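Local coordinates for replicase polyprotein 1a (Avian infectious bronchitis virus, PDB 3LD1) that is of unknown precise function but is the nsp2a fragment of the viral replicase polyprotein, from its non-structural protein 2 region, at residues D32-A35 against V36-F40; D116-A119 against L120-E124; F188-V191 against S192-P195. The protein carries 3 engineered substitutions. All coordinates share one frame; numbering follows the deposited sequence.

Contact 1 of 3, residues D32-A35 against V36-F40; sequences DAFA and VRQKF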
loop_
_atom_site.group_PDB
_atom_site.type_symbol
_atom_site.label_atom_id
_atom_site.label_comp_id
_atom_site.label_asym_id
_atom_site.label_seq_id
_atom_site.Cartn_x
_atom_site.Cartn_y
_atom_site.Cartn_z
ATOM N N ASP A 32 -10.324 7.675 3.238
ATOM C CA ASP A 32 -11.383 8.703 3.314
ATOM C C ASP A 32 -10.950 9.768 4.352
ATOM O O ASP A 32 -10.874 10.974 4.098
ATOM C CB ASP A 32 -12.734 8.025 3.676
ATOM C CG ASP A 32 -14.022 8.963 3.493
ATOM O OD1 ASP A 32 -14.106 9.889 2.615
ATOM O OD2 ASP A 32 -15.012 8.731 4.245
ATOM N N ALA A 33 -10.554 9.295 5.516
ATOM C CA ALA A 33 -10.189 10.214 6.563
ATOM C C ALA A 33 -9.135 11.124 6.017
ATOM O O ALA A 33 -9.232 12.366 6.174
ATOM C CB ALA A 33 -9.685 9.461 7.764
ATOM N N PHE A 34 -8.127 10.549 5.361
ATOM C CA PHE A 34 -7.041 11.381 4.920
ATOM C C PHE A 34 -7.592 12.389 3.897
ATOM O O PHE A 34 -7.243 13.574 3.903
ATOM C CB PHE A 34 -5.964 10.481 4.273
ATOM C CG PHE A 34 -4.899 11.220 3.509
ATOM C CD1 PHE A 34 -3.754 11.652 4.151
ATOM C CD2 PHE A 34 -5.039 11.459 2.152
ATOM C CE1 PHE A 34 -2.695 12.349 3.479
ATOM C CE2 PHE A 34 -3.993 12.125 1.428
ATOM C CZ PHE A 34 -2.795 12.573 2.118
ATOM N N ALA A 35 -8.444 11.907 2.996
ATOM C CA ALA A 35 -9.007 12.811 1.979
ATOM C C ALA A 35 -9.788 14.005 2.610
ATOM O O ALA A 35 -9.558 15.210 2.247
ATOM C CB ALA A 35 -9.849 12.016 0.919
ATOM N N VAL A 36 -10.627 13.685 3.590
ATOM C CA VAL A 36 -11.444 14.691 4.273
ATOM C C VAL A 36 -10.585 15.733 5.049
ATOM O O VAL A 36 -10.839 16.954 4.959
ATOM C CB VAL A 36 -12.477 14.051 5.242
ATOM C CG1 VAL A 36 -13.358 15.091 5.792
ATOM C CG2 VAL A 36 -13.340 12.917 4.536
ATOM N N ARG A 37 -9.564 15.282 5.782
ATOM C CA ARG A 37 -8.766 16.211 6.558
ATOM C C ARG A 37 -7.909 17.044 5.591
ATOM O O ARG A 37 -7.718 18.240 5.775
ATOM C CB ARG A 37 -7.937 15.449 7.606
ATOM C CG ARG A 37 -6.974 16.313 8.466
ATOM C CD ARG A 37 -7.737 17.375 9.196
ATOM N NE ARG A 37 -6.927 18.447 9.858
ATOM C CZ ARG A 37 -6.439 18.270 11.075
ATOM N NH1 ARG A 37 -6.615 17.085 11.656
ATOM N NH2 ARG A 37 -5.765 19.226 11.676
ATOM N N GLN A 38 -7.435 16.426 4.524
ATOM C CA GLN A 38 -6.639 17.191 3.550
ATOM C C GLN A 38 -7.491 18.306 2.909
ATOM O O GLN A 38 -7.067 19.451 2.862
ATOM C CB GLN A 38 -5.947 16.253 2.526
ATOM C CG GLN A 38 -5.796 16.885 1.133
ATOM C CD GLN A 38 -5.561 15.805 0.013
ATOM O OE1 GLN A 38 -4.467 15.188 -0.113
ATOM N NE2 GLN A 38 -6.619 15.572 -0.793
ATOM N N LYS A 39 -8.706 17.990 2.469
ATOM C CA LYS A 39 -9.622 19.048 1.896
ATOM C C LYS A 39 -9.850 20.197 2.882
ATOM O O LYS A 39 -9.927 21.404 2.556
ATOM C CB LYS A 39 -10.982 18.415 1.568
ATOM C CG LYS A 39 -12.019 19.319 0.921
ATOM C CD LYS A 39 -13.233 18.448 0.395
ATOM C CE LYS A 39 -14.231 19.364 -0.326
ATOM N NZ LYS A 39 -14.765 18.683 -1.587
ATOM N N PHE A 40 -9.987 19.797 4.124
ATOM C CA PHE A 40 -10.329 20.810 5.076
ATOM C C PHE A 40 -9.097 21.708 5.328
ATOM O O PHE A 40 -9.193 22.945 5.296
ATOM C CB PHE A 40 -10.906 20.147 6.319
ATOM C CG PHE A 40 -10.957 21.037 7.511
ATOM C CD1 PHE A 40 -12.150 21.655 7.881
ATOM C CD2 PHE A 40 -9.810 21.251 8.303
ATOM C CE1 PHE A 40 -12.214 22.481 9.048
ATOM C CE2 PHE A 40 -9.853 22.056 9.449
ATOM C CZ PHE A 40 -11.059 22.673 9.826
HETATM O O HOH W 1 -9.124 16.378 -0.280
#
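Two torsions let the ends of the Asp32 and Val36 side chains meet on one side of the helix. Asp32 CG lies anti to its own nitrogen (chi1 -168°), while Val36 holds CG1 in that position, which leaves CG2 beside the nitrogen and facing back down the helix. CG2 of Val36 therefore reaches OD1 of Asp32 at 3.7 Å and packs against the carbonyl O of Asp32 at 3.2 Å. The other carboxylate oxygen, OD2, is tied back to the backbone N of Lys28, which helps fix the rotation of the carboxylate.

Two residues further along, the side chain of Gln38 passes Phe34 with ring and amide planes 69° apart, its OE1 lying 3.5 Å from Phe34 CE2. The other arm of the amide is held by a water: Gln38 NE2 donates to it at 2.7 Å, and the water in turn donates to Ala35 O at 2.8 Å. That same Ala35 O accepts Lys39 N at 2.9 Å, one of four i to i+4 bonds between 32-35 and 36-40, with Phe40 N to Val36 O carrying on the series.

Within helix 30-46, Val36 and Arg37 face helix 13-20, where Arg37 bridges to Asp17 as well as to Asp41. Ala33 and Val36 pack on Trp133 of helix 128-134, and Phe34 reaches Lys202 and Ala206 of helix 194-207.

Contact 2 of 3, residues D116-A119 against L120-E124; sequences DARA and LTLDE. Engineered in segment 120-124: Leu120 (natural residue Gln).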
loop_
_atom_site.group_PDB
_atom_site.type_symbol
_atom_site.label_atom_id
_atom_site.label_comp_id
_atom_site.label_asym_id
_atom_site.label_seq_id
_atom_site.Cartn_x
_atom_site.Cartn_y
_atom_site.Cartn_z
ATOM N N ASP A 116 4.277 2.647 22.033
ATOM C CA ASP A 116 3.599 1.418 21.583
ATOM C C ASP A 116 2.438 0.978 22.473
ATOM O O ASP A 116 1.406 0.486 21.961
ATOM C CB ASP A 116 4.566 0.235 21.455
ATOM C CG ASP A 116 5.357 0.282 20.182
ATOM O OD1 ASP A 116 5.096 1.166 19.296
ATOM O OD2 ASP A 116 6.276 -0.561 20.092
ATOM N N ALA A 117 2.613 1.162 23.765
ATOM C CA ALA A 117 1.596 0.783 24.722
ATOM C C ALA A 117 0.394 1.764 24.652
ATOM O O ALA A 117 -0.751 1.358 24.621
ATOM C CB ALA A 117 2.181 0.655 26.170
ATOM N N ARG A 118 0.642 3.037 24.517
ATOM C CA ARG A 118 -0.485 3.909 24.377
ATOM C C ARG A 118 -1.221 3.557 23.087
ATOM O O ARG A 118 -2.454 3.568 23.111
ATOM C CB ARG A 118 -0.051 5.370 24.340
ATOM C CG ARG A 118 -1.210 6.305 23.931
ATOM C CD ARG A 118 -2.176 6.508 25.084
ATOM N NE ARG A 118 -2.960 5.284 25.278
ATOM C CZ ARG A 118 -3.923 5.150 26.190
ATOM N NH1 ARG A 118 -4.583 4.017 26.310
ATOM N NH2 ARG A 118 -4.214 6.166 26.989
ATOM N N ALA A 119 -0.476 3.244 21.996
ATOM C CA ALA A 119 -1.078 2.892 20.680
ATOM C C ALA A 119 -1.968 1.670 20.744
ATOM O O ALA A 119 -2.968 1.581 20.068
ATOM C CB ALA A 119 -0.027 2.605 19.665
ATOM N N LEU A 120 -1.509 0.656 21.474
ATOM C CA LEU A 120 -2.036 -0.673 21.283
ATOM C C LEU A 120 -3.376 -0.684 22.007
ATOM O O LEU A 120 -4.331 -1.338 21.624
ATOM C CB LEU A 120 -1.056 -1.644 21.941
ATOM C CG LEU A 120 -1.559 -3.066 22.275
ATOM C CD1 LEU A 120 -1.832 -3.827 20.926
ATOM C CD2 LEU A 120 -0.587 -3.791 23.192
ATOM N N THR A 121 -3.408 0.125 23.039
ATOM C CA THR A 121 -4.473 0.245 24.015
ATOM C C THR A 121 -5.504 1.337 23.671
ATOM O O THR A 121 -6.590 1.439 24.242
ATOM C CB THR A 121 -3.711 0.604 25.280
ATOM O OG1 THR A 121 -3.572 -0.599 26.039
ATOM C CG2 THR A 121 -4.340 1.650 26.051
ATOM N N LEU A 122 -5.134 2.165 22.729
ATOM C CA LEU A 122 -5.911 3.271 22.282
ATOM C C LEU A 122 -7.449 3.097 22.135
ATOM O O LEU A 122 -8.238 3.978 22.485
ATOM C CB LEU A 122 -5.284 3.740 20.980
ATOM C CG LEU A 122 -5.691 5.128 20.631
ATOM C CD1 LEU A 122 -5.089 5.998 21.664
ATOM C CD2 LEU A 122 -5.194 5.480 19.236
ATOM N N ASP A 123 -7.880 1.972 21.620
ATOM C CA ASP A 123 -9.339 1.753 21.465
ATOM C C ASP A 123 -10.096 1.614 22.851
ATOM O O ASP A 123 -11.317 1.679 22.912
ATOM C CB ASP A 123 -9.568 0.503 20.592
ATOM C CG ASP A 123 -8.859 -0.689 21.144
ATOM O OD1 ASP A 123 -7.676 -0.555 21.522
ATOM O OD2 ASP A 123 -9.490 -1.737 21.281
ATOM N N GLU A 124 -9.350 1.406 23.937
ATOM C CA GLU A 124 -9.911 1.504 25.266
ATOM C C GLU A 124 -10.468 2.888 25.510
ATOM O O GLU A 124 -11.250 3.068 26.385
ATOM C CB GLU A 124 -8.862 1.212 26.337
ATOM C CG GLU A 124 -8.403 -0.218 26.462
ATOM C CD GLU A 124 -7.409 -0.366 27.649
ATOM O OE1 GLU A 124 -6.922 0.701 28.168
ATOM O OE2 GLU A 124 -7.100 -1.549 28.043
#
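Leu120, an engineered residue where the natural sequence has Gln, meets the preceding turn mainly through its backbone. Its N sits between two carbonyls, giving weak bonds to Asp116 O at 3.0 Å and Ala117 O at 3.3 Å, and its CB rests against Asp116 O. The rest of its side chain leads off to the surface.

Thr121 comes next and sends its N back to Ala117 O, again weakly. Its CB is pressed against that same oxygen at 3.1 Å, so one carbonyl receives two backbone N-H groups and a methine at once. The Thr121 side chain also crosses that of Arg118 at about a right angle. Arg118 bends at chi2 and chi3 (76° and -73°), which brings the guanidinium round beside Thr121. As modelled, Thr121 CG2 lies at the edge of that group, near its plane, but NH1 is too close to the methyl and the placing is doubtful.

The i to i+3 bonding already present at Leu120 continues at Leu122, as helix 112-121 gives way to a 3-10 segment. Leu122 N makes a weak bond to Ala119 O at 3.5 Å, while Leu122 CB touches that oxygen at 3.3 Å. Ala119 O has a second donor, Arg149 NE of helix 140-162. Leu122 packs on Ile131 and Leu134 of helix 128-134 and also on Arg149.

Asp123 turns to the same arginine, its OD1 forming a salt bridge with Arg149 NH2. Glu124 closes the 3-10 turn through its N, bonded to Thr121 O at 2.8 Å. As modelled, Glu124 OE1 lies near the plane of the Arg118 guanidinium, beyond a salt bridge; with NH1 uncertain, so is this approach.

Contact 3 of 3, residues F188-V191 against S192-P195; sequences FENV and SELP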
loop_
_atom_site.group_PDB
_atom_site.type_symbol
_atom_site.label_atom_id
_atom_site.label_comp_id
_atom_site.label_asym_id
_atom_site.label_seq_id
_atom_site.Cartn_x
_atom_site.Cartn_y
_atom_site.Cartn_z
ATOM N N PHE A 188 12.527 9.678 17.877
ATOM C CA PHE A 188 13.667 10.347 18.478
ATOM C C PHE A 188 14.762 10.609 17.432
ATOM O O PHE A 188 15.350 11.694 17.437
ATOM C CB PHE A 188 14.152 9.573 19.720
ATOM C CG PHE A 188 13.019 9.099 20.603
ATOM C CD1 PHE A 188 12.121 10.014 21.177
ATOM C CD2 PHE A 188 12.798 7.754 20.816
ATOM C CE1 PHE A 188 11.048 9.592 21.964
ATOM C CE2 PHE A 188 11.716 7.323 21.605
ATOM C CZ PHE A 188 10.848 8.264 22.180
ATOM N N GLU A 189 14.940 9.675 16.482
ATOM C CA GLU A 189 15.990 9.758 15.433
ATOM C C GLU A 189 15.876 10.991 14.519
ATOM O O GLU A 189 14.919 11.746 14.619
ATOM C CB GLU A 189 16.012 8.479 14.623
ATOM C CG GLU A 189 15.783 7.244 15.501
ATOM C CD GLU A 189 16.161 5.966 14.755
ATOM O OE1 GLU A 189 15.315 5.047 14.584
ATOM O OE2 GLU A 189 17.329 5.883 14.302
ATOM N N ASN A 190 16.864 11.208 13.650
ATOM C CA ASN A 190 16.914 12.393 12.760
ATOM C C ASN A 190 15.598 13.167 12.792
ATOM O O ASN A 190 14.672 12.930 12.008
ATOM C CB ASN A 190 17.337 12.008 11.325
ATOM C CG ASN A 190 16.607 10.733 10.806
ATOM O OD1 ASN A 190 16.745 9.618 11.366
ATOM N ND2 ASN A 190 15.833 10.904 9.731
ATOM N N VAL A 191 15.498 14.065 13.749
ATOM C CA VAL A 191 14.295 14.790 13.920
ATOM C C VAL A 191 14.394 15.881 12.898
ATOM O O VAL A 191 15.319 15.860 12.089
ATOM C CB VAL A 191 14.281 15.350 15.315
ATOM C CG1 VAL A 191 13.125 16.350 15.509
ATOM C CG2 VAL A 191 14.237 14.171 16.339
ATOM N N SER A 192 13.447 16.825 12.934
ATOM C CA SER A 192 13.340 17.952 11.989
ATOM C C SER A 192 12.987 17.436 10.615
ATOM O O SER A 192 12.369 18.160 9.813
ATOM C CB SER A 192 14.609 18.814 11.938
ATOM O OG SER A 192 14.475 19.867 10.996
ATOM N N GLU A 193 13.384 16.185 10.366
ATOM C CA GLU A 193 12.943 15.407 9.211
ATOM C C GLU A 193 11.556 14.841 9.500
ATOM O O GLU A 193 10.737 14.658 8.582
ATOM C CB GLU A 193 13.888 14.225 8.987
ATOM C CG GLU A 193 14.258 13.950 7.521
ATOM C CD GLU A 193 15.412 14.855 7.059
ATOM O OE1 GLU A 193 15.149 16.032 6.689
ATOM O OE2 GLU A 193 16.578 14.387 7.081
ATOM N N LEU A 194 11.310 14.550 10.779
ATOM C CA LEU A 194 10.044 13.993 11.234
ATOM C C LEU A 194 8.766 14.609 10.625
ATOM O O LEU A 194 7.891 13.872 10.158
ATOM C CB LEU A 194 10.011 14.061 12.752
ATOM C CG LEU A 194 8.956 13.291 13.511
ATOM C CD1 LEU A 194 9.143 11.853 13.290
ATOM C CD2 LEU A 194 9.154 13.638 14.956
ATOM N N PRO A 195 8.640 15.954 10.636
ATOM C CA PRO A 195 7.363 16.486 10.051
ATOM C C PRO A 195 7.118 15.873 8.685
ATOM O O PRO A 195 6.031 15.359 8.423
ATOM C CB PRO A 195 7.549 18.003 10.003
ATOM C CG PRO A 195 8.734 18.315 11.055
ATOM C CD PRO A 195 9.531 17.005 11.199
#
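Val191, Ser192 and Glu193 carry this contact, and the carbonyl of Val191 is at its middle. Glu193 N is modelled 2.6 Å from Val191 O in a hydrogen bond that skips just one residue. The nitrogen is crowded against Val191 C in the model, however, so its place is unsure and the bond as a whole is doubtful.

Ser192 is the residue at the bend. Its phi is positive (67°), which swings the chain round sharply enough in the model for the next N-H to face the carbonyl before it. Its CB lies 3.0 Å from Val191 O. In Val191 itself CG1, anti to the backbone N (chi1 170°), is set beside the carbonyl carbon and lies 2.6 Å from Ser192 N, very close in the model.

The arrangement loosely resembles a classic gamma-turn, a three-residue reversal closed by an i to i+2 bond, if the modelled bond is real. It stands in the connection from helix 174-185 to helix 194-207. Residues on both sides of the turn touch other helices: Phe188 lies on Val112 and Leu115 of helix 112-121, while Leu194 and Pro195 rest on Ile140 of helix 140-162.

Glu193 makes the second approach across the bend, to Asn190. Its CB sits 3.4 Å from Asn190 O and 3.9 Å from Asn190 ND2, and the CG follows at 4.1 Å from that ND2. The two side chains pass at a slant, amide and carboxylate planes 58° apart, and what meets is the aliphatic root of the glutamate and the amide nitrogen. On the backbone, Asn190 O accepts a hydrogen bond from Arg197 NH1 of helix 194-207.

How the contacts relate
Contacts 1 and 2 are partly buried and lie on helices, whereas contact 3 is a surface turn. Their chemistry follows: contact 1 has regular, straight i to i+4 bonding with a water bridge, contact 2 has weak, shared bonds as its helix passes into a 3-10 turn, and contact 3 rests on one doubtful short-range bond. None touches another; contacts 1 and 2 have centres about 23 Å apart. They share neighbours: helix 128-134 meets contacts 1 and 2, helix 140-162 meets contacts 2 and 3, Phe188 of contact 3 packs on helix 112-121 of contact 2, and helix 194-207, whose first residues belong to contact 3, is touched by Phe34 of contact 1.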